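PDB 6OTU: glucose-6-phosphate isomerase from Chlamydia trachomatis D/UW-3/CX, which catalyses the reversible isomerization of glucose 6-phosphate to fructose 6-phosphate. Local coordinates for residues 106-111 / 490-495; 168-173 / 467-472; 310-315 / 480-485; 337-342 / 462-467; 346-351 / 471-476. All coordinates share one frame; numbering follows the deposited sequence.

Contact 1. Residues 106-111 / 490-495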
# COMPACT_ATOMS: atom_id res chain seq x y z
N VAL A 106 21.72 7.90 -17.91
CA VAL A 106 20.43 7.42 -17.43
C VAL A 106 19.62 6.99 -18.65
O VAL A 106 19.04 7.82 -19.35
CB VAL A 106 19.72 8.54 -16.63
CG1 VAL A 106 18.32 8.14 -16.21
CG2 VAL A 106 20.58 8.94 -15.44
N LEU A 107 19.60 5.68 -18.93
CA LEU A 107 19.28 5.24 -20.28
C LEU A 107 18.22 4.14 -20.33
O LEU A 107 18.23 3.31 -21.25
CB LEU A 107 20.56 4.81 -21.00
CG LEU A 107 21.32 6.00 -21.59
CD1 LEU A 107 22.74 5.60 -21.99
CD2 LEU A 107 20.54 6.54 -22.79
N HIS A 108 17.27 4.14 -19.39
CA HIS A 108 16.17 3.18 -19.51
C HIS A 108 15.33 3.41 -20.77
O HIS A 108 14.81 2.44 -21.34
CB HIS A 108 15.30 3.22 -18.25
CG HIS A 108 14.87 4.60 -17.84
ND1 HIS A 108 15.71 5.47 -17.19
CD2 HIS A 108 13.69 5.24 -17.99
CE1 HIS A 108 15.07 6.60 -16.96
NE2 HIS A 108 13.84 6.49 -17.44
N THR A 109 15.22 4.66 -21.27
CA THR A 109 14.50 4.87 -22.52
C THR A 109 15.15 4.15 -23.70
O THR A 109 14.47 3.72 -24.64
CB THR A 109 14.36 6.37 -22.86
OG1 THR A 109 15.65 7.00 -22.90
CG2 THR A 109 13.48 7.09 -21.83
N ALA A 110 16.48 4.00 -23.68
CA ALA A 110 17.15 3.34 -24.79
C ALA A 110 16.86 1.84 -24.83
O ALA A 110 17.05 1.22 -25.88
CB ALA A 110 18.65 3.62 -24.72
N THR A 111 16.39 1.24 -23.73
CA THR A 111 16.07 -0.19 -23.75
C THR A 111 14.83 -0.51 -24.57
O THR A 111 14.61 -1.69 -24.89
CB THR A 111 15.88 -0.75 -22.33
OG1 THR A 111 14.74 -0.14 -21.72
CG2 THR A 111 17.11 -0.47 -21.49
N ASN A 490 19.00 15.02 -8.08
CA ASN A 490 19.43 13.85 -8.84
C ASN A 490 18.42 12.73 -8.59
O ASN A 490 18.43 12.08 -7.54
CB ASN A 490 20.85 13.43 -8.49
CG ASN A 490 21.31 12.18 -9.25
OD1 ASN A 490 20.62 11.71 -10.16
ND2 ASN A 490 22.47 11.62 -8.86
N SER A 491 17.55 12.50 -9.58
CA SER A 491 16.52 11.48 -9.45
C SER A 491 17.06 10.06 -9.57
O SER A 491 16.28 9.12 -9.40
CB SER A 491 15.43 11.68 -10.51
OG SER A 491 14.80 12.94 -10.42
N PHE A 492 18.34 9.85 -9.90
CA PHE A 492 18.73 8.56 -10.44
C PHE A 492 19.76 7.82 -9.61
O PHE A 492 20.22 6.75 -10.04
CB PHE A 492 19.23 8.75 -11.89
CG PHE A 492 18.25 9.50 -12.75
CD1 PHE A 492 17.02 8.93 -13.10
CD2 PHE A 492 18.53 10.80 -13.16
CE1 PHE A 492 16.10 9.63 -13.87
CE2 PHE A 492 17.60 11.52 -13.93
CZ PHE A 492 16.39 10.94 -14.29
N ASP A 493 20.13 8.31 -8.43
CA ASP A 493 20.89 7.50 -7.48
C ASP A 493 20.04 7.25 -6.23
O ASP A 493 18.85 7.59 -6.17
CB ASP A 493 22.25 8.15 -7.16
CG ASP A 493 22.11 9.53 -6.52
OD1 ASP A 493 20.96 10.03 -6.39
OD2 ASP A 493 23.18 10.09 -6.15
N GLN A 494 20.65 6.62 -5.23
CA GLN A 494 19.88 6.16 -4.08
C GLN A 494 20.80 5.85 -2.91
O GLN A 494 20.93 4.71 -2.47
CB GLN A 494 19.01 4.95 -4.46
CG GLN A 494 19.73 3.76 -5.10
CD GLN A 494 20.11 3.96 -6.55
OE1 GLN A 494 19.31 4.42 -7.37
NE2 GLN A 494 21.35 3.62 -6.89
N GLU A 495 21.46 6.89 -2.39
CA GLU A 495 22.42 6.68 -1.31
C GLU A 495 21.76 6.14 -0.05
O GLU A 495 22.44 5.50 0.77
CB GLU A 495 23.17 7.97 -1.03
CG GLU A 495 24.16 8.32 -2.13
CD GLU A 495 25.24 7.26 -2.31
OE1 GLU A 495 25.73 6.69 -1.30
OE2 GLU A 495 25.59 6.97 -3.48

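Contact 2. Residues 168-173 / 467-472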
# COMPACT_ATOMS: atom_id res chain seq x y z
N TYR A 168 3.42 -7.76 -14.80
CA TYR A 168 2.90 -9.10 -15.01
C TYR A 168 1.41 -9.16 -14.67
O TYR A 168 0.60 -9.67 -15.46
CB TYR A 168 3.70 -10.12 -14.18
CG TYR A 168 2.97 -11.44 -14.08
CD1 TYR A 168 2.96 -12.32 -15.14
CD2 TYR A 168 2.24 -11.76 -12.95
CE1 TYR A 168 2.25 -13.51 -15.07
CE2 TYR A 168 1.53 -12.94 -12.87
CZ TYR A 168 1.53 -13.81 -13.93
OH TYR A 168 0.82 -15.00 -13.85
N PHE A 169 1.01 -8.63 -13.50
CA PHE A 169 -0.41 -8.62 -13.17
C PHE A 169 -1.20 -7.66 -14.06
O PHE A 169 -2.39 -7.88 -14.29
CB PHE A 169 -0.62 -8.29 -11.70
CG PHE A 169 -0.21 -9.41 -10.78
CD1 PHE A 169 -1.09 -10.43 -10.48
CD2 PHE A 169 1.08 -9.47 -10.27
CE1 PHE A 169 -0.69 -11.48 -9.65
CE2 PHE A 169 1.48 -10.51 -9.45
CZ PHE A 169 0.60 -11.51 -9.14
N ALA A 170 -0.56 -6.62 -14.59
CA ALA A 170 -1.29 -5.71 -15.48
C ALA A 170 -1.71 -6.43 -16.75
O ALA A 170 -2.80 -6.19 -17.28
CB ALA A 170 -0.44 -4.49 -15.82
N MET A 171 -0.85 -7.30 -17.26
CA MET A 171 -1.07 -7.96 -18.53
C MET A 171 -1.78 -9.29 -18.39
O MET A 171 -2.26 -9.82 -19.41
CB MET A 171 0.26 -8.19 -19.24
CG MET A 171 0.95 -6.93 -19.65
SD MET A 171 2.56 -7.30 -20.38
CE MET A 171 3.29 -5.68 -20.14
N GLN A 172 -1.83 -9.84 -17.17
CA GLN A 172 -2.43 -11.16 -16.95
C GLN A 172 -3.84 -11.27 -17.54
O GLN A 172 -4.22 -12.32 -18.04
CB GLN A 172 -2.44 -11.44 -15.46
CG GLN A 172 -2.62 -12.87 -15.04
CD GLN A 172 -2.70 -12.99 -13.52
OE1 GLN A 172 -3.44 -12.25 -12.86
NE2 GLN A 172 -1.93 -13.92 -12.96
N GLY A 173 -4.62 -10.18 -17.51
CA GLY A 173 -5.99 -10.23 -17.99
C GLY A 173 -6.14 -10.18 -19.49
O GLY A 173 -7.21 -10.53 -20.00
N ARG A 467 0.39 -2.92 -24.49
CA ARG A 467 0.83 -1.61 -24.98
C ARG A 467 0.51 -0.52 -23.97
O ARG A 467 1.38 0.28 -23.60
CB ARG A 467 0.16 -1.31 -26.32
CG ARG A 467 0.57 0.03 -26.88
CD ARG A 467 0.14 0.26 -28.31
NE ARG A 467 0.61 1.57 -28.77
CZ ARG A 467 1.61 1.76 -29.62
NH1 ARG A 467 2.26 0.72 -30.14
NH2 ARG A 467 1.96 3.00 -29.96
N ILE A 468 -0.74 -0.49 -23.48
CA ILE A 468 -1.17 0.54 -22.54
C ILE A 468 -0.41 0.42 -21.22
O ILE A 468 -0.05 1.43 -20.61
CB ILE A 468 -2.70 0.46 -22.34
CG1 ILE A 468 -3.43 0.88 -23.61
CG2 ILE A 468 -3.13 1.33 -21.16
CD1 ILE A 468 -3.28 2.36 -23.95
N ALA A 469 -0.16 -0.82 -20.76
CA ALA A 469 0.69 -1.01 -19.59
C ALA A 469 2.06 -0.37 -19.79
O ALA A 469 2.58 0.31 -18.90
CB ALA A 469 0.85 -2.49 -19.27
N GLY A 470 2.65 -0.57 -20.97
CA GLY A 470 3.94 0.06 -21.26
C GLY A 470 3.86 1.57 -21.30
O GLY A 470 4.77 2.26 -20.82
N SER A 471 2.79 2.12 -21.88
CA SER A 471 2.65 3.57 -21.90
C SER A 471 2.47 4.12 -20.49
O SER A 471 3.06 5.15 -20.14
CB SER A 471 1.48 3.97 -22.80
OG SER A 471 1.75 3.63 -24.15
N LEU A 472 1.67 3.44 -19.66
CA LEU A 472 1.44 3.90 -18.29
C LEU A 472 2.72 3.87 -17.48
O LEU A 472 3.00 4.78 -16.70
CB LEU A 472 0.38 3.03 -17.62
CG LEU A 472 -1.06 3.53 -17.54
CD1 LEU A 472 -1.94 2.42 -17.00
CD2 LEU A 472 -1.16 4.77 -16.67

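Contact 3. Residues 310-315 / 480-485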
# COMPACT_ATOMS: atom_id res chain seq x y z
N ARG A 310 0.59 21.71 -21.69
CA ARG A 310 -0.80 21.29 -21.84
C ARG A 310 -0.97 20.21 -22.90
O ARG A 310 -2.00 19.52 -22.90
CB ARG A 310 -1.69 22.51 -22.16
CG ARG A 310 -2.14 23.27 -20.88
CD ARG A 310 -3.13 24.42 -21.16
NE ARG A 310 -4.52 23.99 -21.25
CZ ARG A 310 -5.12 23.62 -22.39
NH1 ARG A 310 -4.45 23.63 -23.53
NH2 ARG A 310 -6.39 23.23 -22.39
N GLU A 311 0.01 20.01 -23.79
CA GLU A 311 -0.08 18.95 -24.79
C GLU A 311 0.81 17.74 -24.48
O GLU A 311 1.06 16.94 -25.38
CB GLU A 311 0.26 19.51 -26.17
CG GLU A 311 -0.71 20.55 -26.66
CD GLU A 311 -0.21 21.27 -27.90
OE1 GLU A 311 0.82 20.84 -28.48
OE2 GLU A 311 -0.85 22.27 -28.29
N ASN A 312 1.25 17.57 -23.22
CA ASN A 312 2.29 16.60 -22.85
C ASN A 312 1.86 15.90 -21.55
O ASN A 312 1.84 16.52 -20.49
CB ASN A 312 3.64 17.32 -22.69
CG ASN A 312 4.81 16.38 -22.36
OD1 ASN A 312 4.66 15.41 -21.62
ND2 ASN A 312 6.01 16.71 -22.87
N LEU A 313 1.53 14.60 -21.64
CA LEU A 313 0.96 13.91 -20.48
C LEU A 313 1.92 13.89 -19.28
O LEU A 313 1.56 14.45 -18.23
CB LEU A 313 0.49 12.52 -20.90
CG LEU A 313 -0.71 12.50 -21.86
CD1 LEU A 313 -0.83 11.17 -22.55
CD2 LEU A 313 -2.02 12.85 -21.12
N PRO A 314 3.13 13.33 -19.37
CA PRO A 314 3.98 13.30 -18.17
C PRO A 314 4.42 14.68 -17.70
O PRO A 314 4.57 14.88 -16.48
CB PRO A 314 5.17 12.44 -18.61
CG PRO A 314 5.21 12.54 -20.07
CD PRO A 314 3.80 12.69 -20.52
N LEU A 315 4.58 15.65 -18.60
CA LEU A 315 4.97 16.99 -18.18
C LEU A 315 3.84 17.70 -17.44
O LEU A 315 4.08 18.40 -16.45
CB LEU A 315 5.40 17.81 -19.40
CG LEU A 315 5.99 19.17 -19.03
CD1 LEU A 315 7.12 18.97 -18.02
CD2 LEU A 315 6.49 19.92 -20.26
N PHE A 480 8.08 11.49 -12.92
CA PHE A 480 9.01 11.65 -11.81
C PHE A 480 10.31 12.30 -12.27
O PHE A 480 10.88 13.13 -11.55
CB PHE A 480 9.26 10.29 -11.15
CG PHE A 480 8.01 9.66 -10.60
CD1 PHE A 480 7.11 10.40 -9.85
CD2 PHE A 480 7.73 8.32 -10.82
CE1 PHE A 480 5.94 9.82 -9.34
CE2 PHE A 480 6.56 7.74 -10.31
CZ PHE A 480 5.68 8.48 -9.57
N ALA A 481 10.77 11.96 -13.48
CA ALA A 481 11.95 12.61 -14.04
C ALA A 481 11.72 14.11 -14.23
O ALA A 481 12.61 14.92 -13.92
CB ALA A 481 12.32 11.96 -15.39
N PHE A 482 10.55 14.49 -14.74
CA PHE A 482 10.28 15.91 -14.93
C PHE A 482 10.23 16.62 -13.58
O PHE A 482 10.74 17.74 -13.45
CB PHE A 482 8.97 16.11 -15.70
CG PHE A 482 9.12 16.05 -17.22
CD1 PHE A 482 10.09 16.79 -17.88
CD2 PHE A 482 8.25 15.26 -17.98
CE1 PHE A 482 10.21 16.74 -19.26
CE2 PHE A 482 8.37 15.21 -19.37
CZ PHE A 482 9.35 15.95 -20.01
N GLN A 483 9.66 15.98 -12.56
CA GLN A 483 9.65 16.61 -11.24
C GLN A 483 11.07 16.77 -10.69
O GLN A 483 11.42 17.83 -10.16
CB GLN A 483 8.77 15.81 -10.27
CG GLN A 483 7.31 15.72 -10.71
CD GLN A 483 6.35 15.22 -9.64
OE1 GLN A 483 5.21 15.69 -9.55
NE2 GLN A 483 6.78 14.25 -8.84
N GLY A 484 11.90 15.74 -10.84
CA GLY A 484 13.30 15.88 -10.44
C GLY A 484 14.03 16.97 -11.20
O GLY A 484 14.80 17.73 -10.62
N PHE A 485 13.80 17.06 -12.53
CA PHE A 485 14.43 18.10 -13.34
C PHE A 485 14.00 19.48 -12.88
O PHE A 485 14.79 20.44 -12.90
CB PHE A 485 14.07 17.94 -14.83
CG PHE A 485 14.62 16.70 -15.46
CD1 PHE A 485 15.83 16.17 -15.04
CD2 PHE A 485 13.94 16.08 -16.50
CE1 PHE A 485 16.34 15.03 -15.64
CE2 PHE A 485 14.44 14.95 -17.10
CZ PHE A 485 15.65 14.42 -16.67

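Contact 4. Residues 337-342 / 462-467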
# COMPACT_ATOMS: atom_id res chain seq x y z
N PRO A 337 -6.07 3.25 -8.82
CA PRO A 337 -6.48 2.58 -10.07
C PRO A 337 -7.82 1.85 -9.91
O PRO A 337 -8.01 1.05 -8.99
CB PRO A 337 -5.33 1.60 -10.36
CG PRO A 337 -4.26 1.84 -9.20
CD PRO A 337 -5.00 2.54 -8.10
N TYR A 338 -8.76 2.14 -10.82
CA TYR A 338 -10.03 1.40 -10.87
C TYR A 338 -9.85 0.22 -11.81
O TYR A 338 -10.41 0.14 -12.90
CB TYR A 338 -11.18 2.31 -11.31
CG TYR A 338 -11.76 3.11 -10.15
CD1 TYR A 338 -10.97 4.03 -9.47
CD2 TYR A 338 -13.09 2.93 -9.72
CE1 TYR A 338 -11.47 4.76 -8.42
CE2 TYR A 338 -13.59 3.66 -8.64
CZ TYR A 338 -12.78 4.57 -7.99
OH TYR A 338 -13.23 5.32 -6.91
N SER A 339 -9.02 -0.72 -11.35
CA SER A 339 -8.43 -1.73 -12.23
C SER A 339 -7.79 -2.85 -11.43
O SER A 339 -6.74 -2.65 -10.81
CB SER A 339 -7.37 -1.09 -13.14
OG SER A 339 -6.89 -2.03 -14.09
N THR A 340 -8.41 -4.04 -11.46
CA THR A 340 -7.85 -5.19 -10.75
C THR A 340 -6.45 -5.51 -11.27
O THR A 340 -5.53 -5.78 -10.49
CB THR A 340 -8.80 -6.39 -10.88
OG1 THR A 340 -10.00 -6.15 -10.13
CG2 THR A 340 -8.15 -7.68 -10.35
N GLY A 341 -6.25 -5.40 -12.59
CA GLY A 341 -4.94 -5.66 -13.17
C GLY A 341 -3.85 -4.76 -12.63
O GLY A 341 -2.69 -5.17 -12.56
N LEU A 342 -4.19 -3.54 -12.22
CA LEU A 342 -3.22 -2.61 -11.65
C LEU A 342 -3.10 -2.74 -10.13
O LEU A 342 -2.69 -1.78 -9.46
CB LEU A 342 -3.59 -1.17 -12.04
CG LEU A 342 -3.44 -0.89 -13.55
CD1 LEU A 342 -3.89 0.54 -13.95
CD2 LEU A 342 -2.00 -1.15 -13.99
N GLN A 462 -8.93 3.05 -23.29
CA GLN A 462 -10.03 2.14 -23.66
C GLN A 462 -9.97 0.84 -22.86
O GLN A 462 -11.00 0.35 -22.37
CB GLN A 462 -9.97 1.80 -25.15
CG GLN A 462 -10.55 2.84 -26.04
CD GLN A 462 -12.00 3.12 -25.74
OE1 GLN A 462 -12.75 2.25 -25.29
NE2 GLN A 462 -12.41 4.35 -26.00
N GLN A 463 -8.79 0.26 -22.74
CA GLN A 463 -8.67 -1.06 -22.14
C GLN A 463 -7.21 -1.24 -21.77
O GLN A 463 -6.32 -0.79 -22.49
CB GLN A 463 -9.15 -2.15 -23.11
CG GLN A 463 -9.13 -3.58 -22.61
CD GLN A 463 -9.33 -4.60 -23.72
OE1 GLN A 463 -8.62 -4.58 -24.72
NE2 GLN A 463 -10.31 -5.48 -23.56
N LEU A 464 -6.98 -1.85 -20.61
CA LEU A 464 -5.64 -2.20 -20.20
C LEU A 464 -5.12 -3.31 -21.12
O LEU A 464 -5.82 -4.28 -21.40
CB LEU A 464 -5.63 -2.65 -18.73
CG LEU A 464 -4.29 -3.00 -18.07
CD1 LEU A 464 -3.26 -1.89 -18.24
CD2 LEU A 464 -4.48 -3.33 -16.59
N SER A 465 -3.90 -3.14 -21.60
CA SER A 465 -3.30 -4.06 -22.55
C SER A 465 -1.79 -4.03 -22.34
O SER A 465 -1.29 -3.21 -21.57
CB SER A 465 -3.65 -3.67 -23.99
OG SER A 465 -3.08 -2.40 -24.28
N PRO A 466 -1.05 -4.95 -22.98
CA PRO A 466 0.42 -4.81 -22.94
C PRO A 466 0.90 -3.44 -23.37
O PRO A 466 1.72 -2.82 -22.68
CB PRO A 466 0.89 -5.92 -23.91
CG PRO A 466 -0.16 -6.97 -23.79
CD PRO A 466 -1.48 -6.24 -23.54
N ARG A 467 0.39 -2.92 -24.49
CA ARG A 467 0.83 -1.61 -24.98
C ARG A 467 0.51 -0.52 -23.97
O ARG A 467 1.38 0.28 -23.60
CB ARG A 467 0.16 -1.31 -26.32
CG ARG A 467 0.57 0.03 -26.88
CD ARG A 467 0.14 0.26 -28.31
NE ARG A 467 0.61 1.57 -28.77
CZ ARG A 467 1.61 1.76 -29.62
NH1 ARG A 467 2.26 0.72 -30.14
NH2 ARG A 467 1.96 3.00 -29.96

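Contact 5. Residues 346-351 / 471-476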
# COMPACT_ATOMS: atom_id res chain seq x y z
N THR A 346 0.56 0.67 -7.85
CA THR A 346 0.86 1.74 -6.89
C THR A 346 2.10 1.42 -6.06
O THR A 346 2.89 2.32 -5.73
CB THR A 346 -0.35 1.98 -5.98
OG1 THR A 346 -1.45 2.46 -6.76
CG2 THR A 346 -0.03 3.00 -4.91
N ALA A 347 2.30 0.15 -5.70
CA ALA A 347 3.49 -0.21 -4.95
C ALA A 347 4.75 0.10 -5.76
O ALA A 347 5.73 0.63 -5.22
CB ALA A 347 3.45 -1.69 -4.57
N HIS A 348 4.72 -0.18 -7.06
CA HIS A 348 5.86 0.13 -7.91
C HIS A 348 6.04 1.64 -8.09
O HIS A 348 7.18 2.13 -8.08
CB HIS A 348 5.70 -0.52 -9.28
CG HIS A 348 6.63 0.07 -10.30
ND1 HIS A 348 8.00 -0.03 -10.19
CD2 HIS A 348 6.39 0.79 -11.42
CE1 HIS A 348 8.57 0.59 -11.20
NE2 HIS A 348 7.61 1.10 -11.97
N LEU A 349 4.95 2.37 -8.31
CA LEU A 349 5.05 3.82 -8.42
C LEU A 349 5.64 4.41 -7.15
O LEU A 349 6.47 5.33 -7.20
CB LEU A 349 3.67 4.42 -8.68
CG LEU A 349 2.98 4.03 -9.98
CD1 LEU A 349 1.62 4.72 -10.11
CD2 LEU A 349 3.89 4.38 -11.15
N GLN A 350 5.21 3.90 -6.00
CA GLN A 350 5.72 4.38 -4.72
C GLN A 350 7.24 4.25 -4.65
O GLN A 350 7.93 5.16 -4.17
CB GLN A 350 5.02 3.62 -3.60
CG GLN A 350 5.52 3.84 -2.20
CD GLN A 350 4.77 2.94 -1.24
OE1 GLN A 350 5.02 1.74 -1.20
NE2 GLN A 350 3.81 3.50 -0.50
N GLN A 351 7.79 3.13 -5.13
CA GLN A 351 9.24 3.00 -5.18
C GLN A 351 9.84 3.98 -6.19
O GLN A 351 10.82 4.67 -5.90
CB GLN A 351 9.66 1.58 -5.55
CG GLN A 351 11.12 1.55 -6.03
CD GLN A 351 11.69 0.16 -6.20
OE1 GLN A 351 11.02 -0.73 -6.70
NE2 GLN A 351 12.95 -0.02 -5.79
N SER A 471 2.79 2.12 -21.88
CA SER A 471 2.65 3.57 -21.90
C SER A 471 2.47 4.12 -20.49
O SER A 471 3.06 5.15 -20.14
CB SER A 471 1.48 3.97 -22.80
OG SER A 471 1.75 3.63 -24.15
N LEU A 472 1.67 3.44 -19.66
CA LEU A 472 1.44 3.90 -18.29
C LEU A 472 2.72 3.87 -17.48
O LEU A 472 3.00 4.78 -16.70
CB LEU A 472 0.38 3.03 -17.62
CG LEU A 472 -1.06 3.53 -17.54
CD1 LEU A 472 -1.94 2.42 -17.00
CD2 LEU A 472 -1.16 4.77 -16.67
N LEU A 473 3.52 2.81 -17.65
CA LEU A 473 4.80 2.74 -16.97
C LEU A 473 5.68 3.91 -17.38
O LEU A 473 6.16 4.66 -16.52
CB LEU A 473 5.49 1.41 -17.29
CG LEU A 473 6.87 1.20 -16.65
CD1 LEU A 473 6.70 0.95 -15.17
CD2 LEU A 473 7.53 0.02 -17.30
N ALA A 474 5.86 4.13 -18.69
CA ALA A 474 6.74 5.20 -19.14
C ALA A 474 6.20 6.56 -18.72
O ALA A 474 6.98 7.47 -18.40
CB ALA A 474 6.92 5.14 -20.67
N PHE A 475 4.88 6.71 -18.72
CA PHE A 475 4.24 7.93 -18.25
C PHE A 475 4.74 8.34 -16.88
O PHE A 475 5.11 9.50 -16.66
CB PHE A 475 2.74 7.72 -18.23
CG PHE A 475 1.99 8.82 -17.58
CD1 PHE A 475 1.79 10.03 -18.24
CD2 PHE A 475 1.44 8.65 -16.31
CE1 PHE A 475 1.06 11.06 -17.64
CE2 PHE A 475 0.72 9.67 -15.71
CZ PHE A 475 0.52 10.87 -16.37
N TYR A 476 4.73 7.41 -15.93
CA TYR A 476 5.12 7.74 -14.57
C TYR A 476 6.63 7.89 -14.44
O TYR A 476 7.10 8.74 -13.69
CB TYR A 476 4.58 6.68 -13.59
CG TYR A 476 3.19 7.03 -13.08
CD1 TYR A 476 3.03 8.01 -12.12
CD2 TYR A 476 2.05 6.41 -13.60
CE1 TYR A 476 1.77 8.36 -11.66
CE2 TYR A 476 0.78 6.76 -13.15
CZ TYR A 476 0.65 7.73 -12.17
OH TYR A 476 -0.59 8.10 -11.67
O HOH W 1 6.91 3.81 -13.79

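Contact 1. Residues 106-111 / 490-495
Val-106 lays both methyls on one face of the Phe-492 ring, and nearly all of the close packing lies here. CG1 sits over the ring, offset toward the rim, 3.5 Å from the centroid and 16° off the normal, while CG2 lies over the CG/CD2 end of that same face, 3.6 Å from Phe-492 CD2. Ser-491 CB covers the opposite face, so the ring is sandwiched. An Asx turn sets this up: Phe-492 N gives a bond to Asn-490 OD1 at 3.0 Å, the donor lying well above the carbonyl plane. Two residues on, Gln-494 takes the N-cap position of helix 495-511 and touches glucose-6-phosphate; Arg-269 bonds both its OE1 and Ser-491 O. The looser side is also buried. There the imidazole of His-108 only comes edge-on, with its CE1 4.4 Å from Phe-492 CE1, and it stacks instead on Phe-270. Met-87 of helix 80-89 packs against Val-106, His-108 and Phe-492 alike.

Contact 2. Residues 168-173 / 467-472
Ala-469, on the long helix 466-487, meets Ala-170 and Met-171 of helix 162-172 where the two alpha/beta units of this isomerase, a member of the SIS clan, come together: helix 162-172 follows a strand of the five-stranded parallel sheet, and helix 466-487 follows strand 456-461 of the mixed sheet. The meeting is small and apolar. Ala-170 CB faces Ala-469 CB at 4.2 Å, methyl against methyl, and side chains this short let the backbones come close, with Ala-170 CA 6.5 Å from Ala-469 CA. The first bond of the Met-171 side chain points neither at helix 466-487 nor away from it, but CG is anti to the carbonyl carbon (chi1 -66°) and the chain beyond it is extended, which carries CE to 4.1 Å from Ala-469 CB. The alanine methyl thus has two neighbours, Ala-170 CB and the terminal methyl of the methionine, roughly at right angles to each other. No hydrogen bond crosses between the segments. Away from the interface, Gln-172 NE2 reaches back one turn to Tyr-168 OH at 3.1 Å, a rather bent bond with the hydroxyl tilted out of the amide plane. Phe-293 of helix 287-303 and Phe-285 of helix 275-285 also pack on Met-171, whereas Ile-468 and Leu-472 lie on strands 54-57 and 456-461 of the mixed sheet.

Contact 3. Residues 310-315 / 480-485
Leu-315 swings CG anti to its own nitrogen (chi1 -173°), and Phe-482 holds CG anti to the carbonyl carbon (chi1 -85°); together these torsions lay a leucine methyl on the phenyl face. Leu-315 CD1 stands 3.7 Å from the ring centroid, 15° off the normal, a CH-pi contact displaced toward the CG side of the ring. The two side chains cross at about a right angle. Closer to the main chain, Leu-315 CB comes to 3.9 Å from Phe-482 CE2, and Pro-314 CG slants in to 4.2 Å from that same CE2. The ring is therefore set against the first turn of helix 313-327, not only against one side chain. That turn is fixed by its N-cap: Asn-312 OD1 accepts from Leu-315 N at 3.0 Å, the N-H arriving well above the carbonyl plane, while Asn-312 ND2 bonds Thr-306 O and Ala-304 O. Both ends of this buried amide are thus satisfied. Leu-80 and Met-84 of helix 80-89 also touch Phe-482, Leu-80 reaching Leu-315 too; one turn or more back on helix 466-487, Phe-475 and His-478 pack on Pro-314, and Leu-313 faces Leu-49 and Val-51 of strand 48-51.

Contact 4. Residues 337-342 / 462-467
Leu-464 points a single methyl, CD2, into the bend formed by Ser-339, Gly-341 and Leu-342, and the whole contact turns on that one branch. With CG anti to the backbone nitrogen (chi1 -177°), the leucine stretches straight out from its chain toward the loop. Ser-339 brings a hydroxyl against the methyl: its OG, also anti to its own nitrogen, lies 3.7 Å from Leu-464 CD2. Leu-342 approaches at a slant, presenting its branch point, so that Leu-342 CG is 4.0 Å from Leu-464 CD2. Gly-341 forms the third wall with bare backbone, its CA 4.2 Å from Leu-464 CD2, and the lack of a side chain lets the methyl settle against the main chain. No hydrogen bond joins the segments. Just before this bend Tyr-338 centres an inverse gamma turn, closed by a weak bond; within it, Thr-340 N bonds Asp-188 of the second subunit. On the other side Ser-465 caps helix 466-487 by accepting from Ile-468 N. Each segment is a strand-to-helix connection leaving the mixed sheet, one between strand 332-337 and helix 345-357, the other between strand 456-461 and helix 466-487. Strand 401-406 lies between those two strands, and its Phe-406 touches Ser-339, Leu-342 and Leu-464.

Contact 5. Residues 346-351 / 471-476
Leu-473 O accepts a hydrogen bond from a water at 3.0 Å, and this water is also 3.3 Å from His-348 NE2, a weak bond, bridging helices 466-487 and 345-357. Beside the bridge Leu-473 CD1 comes tightly to 3.3 Å from His-348 NE2, the two side chains crossing at about a right angle. The larger apolar part lies one turn further along helix 466-487, where Tyr-476 meets Leu-349, the residue next to His-348. Leu-349, with CG anti to the carbonyl carbon (chi1 -63°), spreads both methyls over Tyr-476: CD1 sits above the ring centre, 3.7 Å from the centroid and 8° off the normal, and CD2 touches Tyr-476 CG at 3.4 Å. Phe-475 CD2 covers the opposite face, and Tyr-476 OH bonds Glu-402. Between these segments the join is thus chiefly methyl against ring, with one water, weakly bonded to the imidazole, as polar link; it lies on the helix that also carries Gln-351 and Glu-355 of the substrate pocket, bonded to each other.

Overall arrangement
Following the chain from the N terminus, 106-111 comes first and waits longest for its partner: contact 1 closes the outermost loop and encloses all the others. Next, 168-173 pairs with 467-472 in contact 2, whose loop contains contact 4. Contact 3, begun at 310-315 and closed at 480-485, crosses contact 2 and encloses contacts 4 and 5, which cross each other. Contacts 2 and 5 share Ser-471 and Leu-472. Along the C-terminal side the order is contact 4, just before helix 466-487, then 2, 5 and 3 on it, joining it in turn to the loop after strand 332-337, helix 162-172, helix 345-357 and helix 313-327; contact 1 uses the loop beyond it.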